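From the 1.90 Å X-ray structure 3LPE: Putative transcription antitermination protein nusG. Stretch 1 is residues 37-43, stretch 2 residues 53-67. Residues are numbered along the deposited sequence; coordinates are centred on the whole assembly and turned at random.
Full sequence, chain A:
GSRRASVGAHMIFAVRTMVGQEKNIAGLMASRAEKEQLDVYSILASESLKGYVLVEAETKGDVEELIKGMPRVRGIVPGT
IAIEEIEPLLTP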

ATOM      1  N   GLN A  37     -15.149   6.527   2.780  1.00 39.26           N
ATOM      2  CA  GLN A  37     -14.931   6.360   4.225  1.00 49.28           C
ATOM      3  C   GLN A  37     -14.959   4.900   4.666  1.00 41.89           C
ATOM      4  O   GLN A  37     -15.625   4.554   5.634  1.00 41.77           O
ATOM      5  N   LEU A  38     -14.249   4.047   3.934  1.00 34.34           N
ATOM      6  CA  LEU A  38     -14.156   2.633   4.268  1.00 32.57           C
ATOM      7  C   LEU A  38     -13.072   2.419   5.303  1.00 41.56           C
ATOM      8  O   LEU A  38     -12.096   3.165   5.346  1.00 31.81           O
ATOM      9  N   ASP A  39     -13.227   1.385   6.121  1.00 37.82           N
ATOM     10  CA  ASP A  39     -12.216   1.057   7.121  1.00 31.64           C
ATOM     11  C   ASP A  39     -11.075   0.272   6.483  1.00 35.54           C
ATOM     12  O   ASP A  39     -10.840  -0.890   6.814  1.00 35.88           O
ATOM     13  N   VAL A  40     -10.375   0.932   5.571  1.00 27.94           N
ATOM     14  CA  VAL A  40      -9.194   0.385   4.917  1.00 26.96           C
ATOM     15  C   VAL A  40      -8.005   1.177   5.448  1.00 38.25           C
ATOM     16  O   VAL A  40      -8.001   2.411   5.402  1.00 27.28           O
ATOM     17  N   TYR A  41      -7.000   0.471   5.955  1.00 24.44           N
ATOM     18  CA  TYR A  41      -5.910   1.125   6.660  1.00 29.08           C
ATOM     19  C   TYR A  41      -4.608   1.217   5.883  1.00 36.30           C
ATOM     20  O   TYR A  41      -3.844   2.166   6.055  1.00 25.31           O
ATOM     21  N   SER A  42      -4.349   0.236   5.027  1.00 24.47           N
ATOM     22  CA  SER A  42      -3.167   0.307   4.181  1.00 24.84           C
ATOM     23  C   SER A  42      -3.345  -0.603   2.977  1.00 21.77           C
ATOM     24  O   SER A  42      -4.197  -1.472   2.987  1.00 21.35           O
ATOM     25  N   ILE A  43      -2.549  -0.345   1.944  1.00 20.74           N
ATOM     26  CA  ILE A  43      -2.617  -1.072   0.686  1.00 27.36           C
ATOM     27  C   ILE A  43      -1.180  -1.299   0.265  1.00 24.62           C
ATOM     28  O   ILE A  43      -0.369  -0.382   0.288  1.00 23.11           O
ATOM     29  N   VAL A  53      -2.699  -7.235  -4.935  1.00 19.55           N
ATOM     30  CA  VAL A  53      -2.514  -6.092  -4.046  1.00 25.33           C
ATOM     31  C   VAL A  53      -3.029  -6.547  -2.684  1.00 31.39           C
ATOM     32  O   VAL A  53      -4.059  -7.237  -2.595  1.00 25.71           O
ATOM     33  N   LEU A  54      -2.306  -6.199  -1.626  1.00 24.49           N
ATOM     34  CA  LEU A  54      -2.698  -6.605  -0.275  1.00 18.26           C
ATOM     35  C   LEU A  54      -3.423  -5.451   0.387  1.00 26.59           C
ATOM     36  O   LEU A  54      -2.921  -4.340   0.351  1.00 18.47           O
ATOM     37  N   VAL A  55      -4.575  -5.720   1.007  1.00 25.05           N
ATOM     38  CA  VAL A  55      -5.414  -4.660   1.570  1.00 24.39           C
ATOM     39  C   VAL A  55      -5.658  -4.974   3.032  1.00 23.19           C
ATOM     40  O   VAL A  55      -6.220  -5.997   3.359  1.00 22.89           O
ATOM     41  N   GLU A  56      -5.191  -4.089   3.901  1.00 25.11           N
ATOM     42  CA  GLU A  56      -5.438  -4.195   5.341  1.00 25.64           C
ATOM     43  C   GLU A  56      -6.732  -3.429   5.679  1.00 20.04           C
ATOM     44  O   GLU A  56      -6.859  -2.218   5.415  1.00 30.78           O
ATOM     45  N   ALA A  57      -7.700  -4.142   6.232  1.00 35.53           N
ATOM     46  CA  ALA A  57      -9.021  -3.577   6.492  1.00 34.63           C
ATOM     47  C   ALA A  57      -9.658  -4.189   7.738  1.00 30.86           C
ATOM     48  O   ALA A  57      -9.228  -5.239   8.219  1.00 35.96           O
ATOM     49  N   GLU A  58     -10.685  -3.530   8.255  1.00 31.77           N
ATOM     50  CA  GLU A  58     -11.356  -4.002   9.453  1.00 33.08           C
ATOM     51  C   GLU A  58     -12.155  -5.273   9.188  1.00 34.03           C
ATOM     52  O   GLU A  58     -12.167  -6.192  10.009  1.00 33.92           O
ATOM     53  N   THR A  59     -12.828  -5.323   8.036  1.00 34.93           N
ATOM     54  CA  THR A  59     -13.662  -6.470   7.693  1.00 38.00           C
ATOM     55  C   THR A  59     -13.504  -6.828   6.234  1.00 35.29           C
ATOM     56  O   THR A  59     -13.064  -6.010   5.445  1.00 38.47           O
ATOM     57  N   LYS A  60     -13.910  -8.037   5.863  1.00 33.85           N
ATOM     58  CA  LYS A  60     -13.870  -8.424   4.453  1.00 38.91           C
ATOM     59  C   LYS A  60     -14.834  -7.553   3.649  1.00 36.84           C
ATOM     60  O   LYS A  60     -14.578  -7.206   2.485  1.00 30.98           O
ATOM     61  N   GLY A  61     -15.950  -7.191   4.282  1.00 33.05           N
ATOM     62  CA  GLY A  61     -16.933  -6.332   3.649  1.00 43.84           C
ATOM     63  C   GLY A  61     -16.362  -5.004   3.187  1.00 38.50           C
ATOM     64  O   GLY A  61     -16.770  -4.468   2.154  1.00 44.51           O
ATOM     65  N   ASP A  62     -15.423  -4.458   3.954  1.00 38.71           N
ATOM     66  CA  ASP A  62     -14.744  -3.235   3.538  1.00 33.65           C
ATOM     67  C   ASP A  62     -14.026  -3.439   2.206  1.00 31.66           C
ATOM     68  O   ASP A  62     -14.066  -2.576   1.328  1.00 34.39           O
ATOM     69  N   VAL A  63     -13.368  -4.582   2.067  1.00 31.71           N
ATOM     70  CA  VAL A  63     -12.626  -4.888   0.854  1.00 29.18           C
ATOM     71  C   VAL A  63     -13.583  -5.153  -0.317  1.00 29.05           C
ATOM     72  O   VAL A  63     -13.314  -4.763  -1.441  1.00 31.91           O
ATOM     73  N   GLU A  64     -14.706  -5.798  -0.036  1.00 40.73           N
ATOM     74  CA  GLU A  64     -15.709  -6.036  -1.059  1.00 36.05           C
ATOM     75  C   GLU A  64     -16.238  -4.721  -1.601  1.00 46.39           C
ATOM     76  O   GLU A  64     -16.390  -4.564  -2.817  1.00 33.28           O
ATOM     77  N   GLU A  65     -16.528  -3.779  -0.700  1.00 31.99           N
ATOM     78  CA  GLU A  65     -17.028  -2.478  -1.121  1.00 31.95           C
ATOM     79  C   GLU A  65     -15.934  -1.696  -1.843  1.00 30.84           C
ATOM     80  O   GLU A  65     -16.195  -0.973  -2.809  1.00 36.25           O
ATOM     81  N   LEU A  66     -14.707  -1.858  -1.374  1.00 32.30           N
ATOM     82  CA  LEU A  66     -13.564  -1.172  -1.970  1.00 32.20           C
ATOM     83  C   LEU A  66     -13.431  -1.541  -3.459  1.00 36.83           C
ATOM     84  O   LEU A  66     -13.226  -0.675  -4.310  1.00 27.92           O
ATOM     85  N   ILE A  67     -13.566  -2.824  -3.781  1.00 28.07           N
ATOM     86  CA  ILE A  67     -13.259  -3.264  -5.143  1.00 32.04           C
ATOM     87  C   ILE A  67     -14.519  -3.319  -6.001  1.00 31.39           C
ATOM     88  O   ILE A  67     -14.461  -3.626  -7.182  1.00 32.46           O
TER

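The two stretches meet as a pair of antiparallel strands, 40-43 and 53-57, with the helix that begins after Thr-59 folded back beside Leu-38 and Val-40. Together they bury 701 Å² of surface. The apolar side chains of Val-40, Ile-43, Val-55 and Ala-57 share one face of the sheet, and Val-40 lies at the centre of this packing. In its t rotamer it directs its two methyl groups to different neighbours: CG1 meets CG1 of Val-55, also t, at 3.8 Å, while CG2 reaches CD2 of Leu-66 on the helix at 4.2 Å. The small side chain of Ala-57 leaves a shallow place directly across the sheet, and CG2 of Val-40 comes within 4.3 Å of its CB. Further along, Ile-43 (m, t) brings CG2 to 3.3 Å from CG1 of Val-53, a tight fit for two methyl groups.

Leu-38, ahead of the strand, points toward the helix and lies against its surface between successive turns. With chi1 m and chi2 t, its CD1 settles 3.7 Å from CA of Leu-66 and 4.0 Å from the carbonyl O of Asp-62, one turn earlier, while CD2 rests 3.8 Å from CG of Glu-65. The end of Glu-65 then leads away, so its aliphatic part supplies the contact. Asp-62, rotamer m, fastens the same junction: its OD1 accepts from N of Asp-39 at 3.1 Å. Its OD2 accepts from OG1 of Thr-59 at 2.5 Å, and Thr-59 OG1 in turn caps the helix by accepting from N of Asp-62 at 3.1 Å. Asp-62 thus joins the helix start to the loop before the strand.

A beta bulge between Val-40 and Ser-42 shifts the register by one residue. Tyr-41 occupies the extra position, its N donating to O of Glu-56 at 2.7 Å. Its CA-to-CB bond points sideways, but the m rotamer carries the ring along stretch 2 toward Glu-58, with CE2 of Tyr-41 4.1 Å from the carbonyl C of Ala-57. The hydroxyl finishes the reach: OH donates to OE1 of Glu-58 at 2.9 Å, and that carboxylate oxygen sits at the ring edge, near its plane. Glu-58, t at chi1 and p at chi2, is bent to meet it, while its CB packs 3.7 Å from CB of Asp-39.

On the other face of the sheet, Ser-42 (p) pairs with Glu-56, whose extended t, t chain allows OE2 to accept from OG of Ser-42 at 2.7 Å. This buried carboxylate is also hydrogen-bonded elsewhere in the structure.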

ATOM      1  CB  GLN A  37     -15.966   7.168   5.016  1.00 43.86           C
ATOM      2  CG  GLN A  37     -15.927   8.652   4.737  1.00 59.35           C
ATOM      3  CD  GLN A  37     -17.077   9.410   5.411  1.00 82.45           C
ATOM      4  OE1 GLN A  37     -17.485  10.476   4.948  1.00 87.21           O
ATOM      5  NE2 GLN A  37     -17.606   8.854   6.499  1.00 75.69           N
ATOM      6  CB  LEU A  38     -13.820   1.833   3.013  1.00 29.55           C
ATOM      7  CG  LEU A  38     -14.778   2.050   1.841  1.00 37.60           C
ATOM      8  CD1 LEU A  38     -14.249   1.344   0.598  1.00 46.48           C
ATOM      9  CD2 LEU A  38     -16.177   1.563   2.198  1.00 42.67           C
ATOM     10  CB  ASP A  39     -12.825   0.267   8.279  1.00 34.60           C
ATOM     11  CG  ASP A  39     -13.734   1.124   9.156  1.00 42.56           C
ATOM     12  OD1 ASP A  39     -13.435   2.318   9.325  1.00 50.20           O
ATOM     13  OD2 ASP A  39     -14.753   0.611   9.655  1.00 51.86           O
ATOM     14  CB  VAL A  40      -9.296   0.537   3.385  1.00 28.47           C
ATOM     15  CG1 VAL A  40      -8.003   0.099   2.699  1.00 22.78           C
ATOM     16  CG2 VAL A  40     -10.485  -0.251   2.842  1.00 32.70           C
ATOM     17  CB  TYR A  41      -5.673   0.420   7.984  1.00 34.35           C
ATOM     18  CG  TYR A  41      -6.936   0.253   8.785  1.00 38.49           C
ATOM     19  CD1 TYR A  41      -7.792   1.331   9.006  1.00 36.14           C
ATOM     20  CD2 TYR A  41      -7.261  -0.968   9.351  1.00 35.40           C
ATOM     21  CE1 TYR A  41      -8.955   1.186   9.763  1.00 30.73           C
ATOM     22  CE2 TYR A  41      -8.410  -1.124  10.108  1.00 38.43           C
ATOM     23  CZ  TYR A  41      -9.257  -0.044  10.316  1.00 40.27           C
ATOM     24  OH  TYR A  41     -10.397  -0.201  11.078  1.00 41.70           O
ATOM     25  CB  SER A  42      -1.878  -0.042   4.942  1.00 23.61           C
ATOM     26  OG  SER A  42      -1.792  -1.436   5.178  1.00 28.25           O
ATOM     27  CB  ILE A  43      -3.353  -0.265  -0.393  1.00 30.30           C
ATOM     28  CG1 ILE A  43      -4.772   0.074   0.062  1.00 27.70           C
ATOM     29  CG2 ILE A  43      -3.484  -1.070  -1.695  1.00 24.00           C
ATOM     30  CD1 ILE A  43      -5.331   1.272  -0.669  1.00 36.51           C
ATOM     31  CB  VAL A  53      -3.291  -4.856  -4.563  1.00 19.02           C
ATOM     32  CG1 VAL A  53      -3.234  -3.724  -3.567  1.00 39.10           C
ATOM     33  CG2 VAL A  53      -2.698  -4.393  -5.896  1.00 27.84           C
ATOM     34  CB  LEU A  54      -1.446  -6.933   0.529  1.00 19.29           C
ATOM     35  CG  LEU A  54      -0.637  -8.115  -0.029  1.00 31.98           C
ATOM     36  CD1 LEU A  54       0.586  -8.404   0.822  1.00 31.45           C
ATOM     37  CD2 LEU A  54      -1.495  -9.360  -0.145  1.00 28.14           C
ATOM     38  CB  VAL A  55      -6.777  -4.540   0.835  1.00 24.53           C
ATOM     39  CG1 VAL A  55      -7.684  -3.463   1.469  1.00 21.58           C
ATOM     40  CG2 VAL A  55      -6.564  -4.247  -0.674  1.00 23.87           C
ATOM     41  CB  GLU A  56      -4.237  -3.622   6.098  1.00 29.69           C
ATOM     42  CG  GLU A  56      -4.267  -3.821   7.616  1.00 29.93           C
ATOM     43  CD  GLU A  56      -3.103  -3.142   8.308  1.00 23.90           C
ATOM     44  OE1 GLU A  56      -2.791  -3.519   9.451  1.00 39.10           O
ATOM     45  OE2 GLU A  56      -2.491  -2.243   7.711  1.00 35.52           O
ATOM     46  CB  ALA A  57      -9.929  -3.781   5.285  1.00 29.23           C
ATOM     47  CB  GLU A  58     -12.302  -2.937   9.986  1.00 34.26           C
ATOM     48  CG  GLU A  58     -12.808  -3.244  11.403  1.00 35.71           C
ATOM     49  CD  GLU A  58     -11.676  -3.472  12.396  1.00 49.67           C
ATOM     50  OE1 GLU A  58     -10.608  -2.838  12.254  1.00 43.21           O
ATOM     51  OE2 GLU A  58     -11.853  -4.296  13.315  1.00 47.66           O
ATOM     52  CB  THR A  59     -15.150  -6.160   7.909  1.00 46.99           C
ATOM     53  OG1 THR A  59     -15.605  -5.232   6.907  1.00 34.45           O
ATOM     54  CG2 THR A  59     -15.376  -5.571   9.294  1.00 41.83           C
ATOM     55  CB  LYS A  60     -14.226  -9.901   4.282  1.00 40.55           C
ATOM     56  CG  LYS A  60     -13.997 -10.390   2.841  1.00 42.53           C
ATOM     57  CD  LYS A  60     -14.085 -11.891   2.714  1.00 48.98           C
ATOM     58  CE  LYS A  60     -13.728 -12.298   1.290  1.00 56.86           C
ATOM     59  NZ  LYS A  60     -13.735 -13.765   1.094  1.00 61.27           N
ATOM     60  CB  ASP A  62     -13.758  -2.776   4.609  1.00 31.82           C
ATOM     61  CG  ASP A  62     -14.457  -2.241   5.844  1.00 47.63           C
ATOM     62  OD1 ASP A  62     -14.976  -1.108   5.793  1.00 46.17           O
ATOM     63  OD2 ASP A  62     -14.505  -2.956   6.859  1.00 33.74           O
ATOM     64  CB  VAL A  63     -11.661  -6.083   1.056  1.00 29.65           C
ATOM     65  CG1 VAL A  63     -10.791  -6.289  -0.183  1.00 26.78           C
ATOM     66  CG2 VAL A  63     -10.769  -5.823   2.264  1.00 29.69           C
ATOM     67  CB  GLU A  64     -16.868  -6.879  -0.503  1.00 41.04           C
ATOM     68  CG  GLU A  64     -16.478  -8.279  -0.058  1.00 39.95           C
ATOM     69  CD  GLU A  64     -16.349  -9.256  -1.220  1.00 67.31           C
ATOM     70  OE1 GLU A  64     -16.359  -8.801  -2.385  1.00 69.34           O
ATOM     71  OE2 GLU A  64     -16.240 -10.480  -0.969  1.00 65.55           O
ATOM     72  CB  GLU A  65     -17.551  -1.674   0.074  1.00 40.18           C
ATOM     73  CG  GLU A  65     -18.276  -0.387  -0.327  1.00 53.62           C
ATOM     74  CD  GLU A  65     -19.540  -0.644  -1.139  1.00 53.53           C
ATOM     75  OE1 GLU A  65     -20.027  -1.789  -1.142  1.00 54.60           O
ATOM     76  OE2 GLU A  65     -20.053   0.298  -1.772  1.00 50.10           O
ATOM     77  CB  LEU A  66     -12.281  -1.549  -1.206  1.00 30.96           C
ATOM     78  CG  LEU A  66     -10.981  -0.946  -1.741  1.00 32.59           C
ATOM     79  CD1 LEU A  66     -10.988   0.579  -1.486  1.00 31.71           C
ATOM     80  CD2 LEU A  66      -9.774  -1.604  -1.101  1.00 26.11           C
ATOM     81  CB  ILE A  67     -12.556  -4.659  -5.183  1.00 26.65           C
ATOM     82  CG1 ILE A  67     -13.474  -5.767  -4.659  1.00 30.58           C
ATOM     83  CG2 ILE A  67     -11.235  -4.644  -4.442  1.00 25.76           C
ATOM     84  CD1 ILE A  67     -12.950  -7.205  -4.957  1.00 32.40           C
TER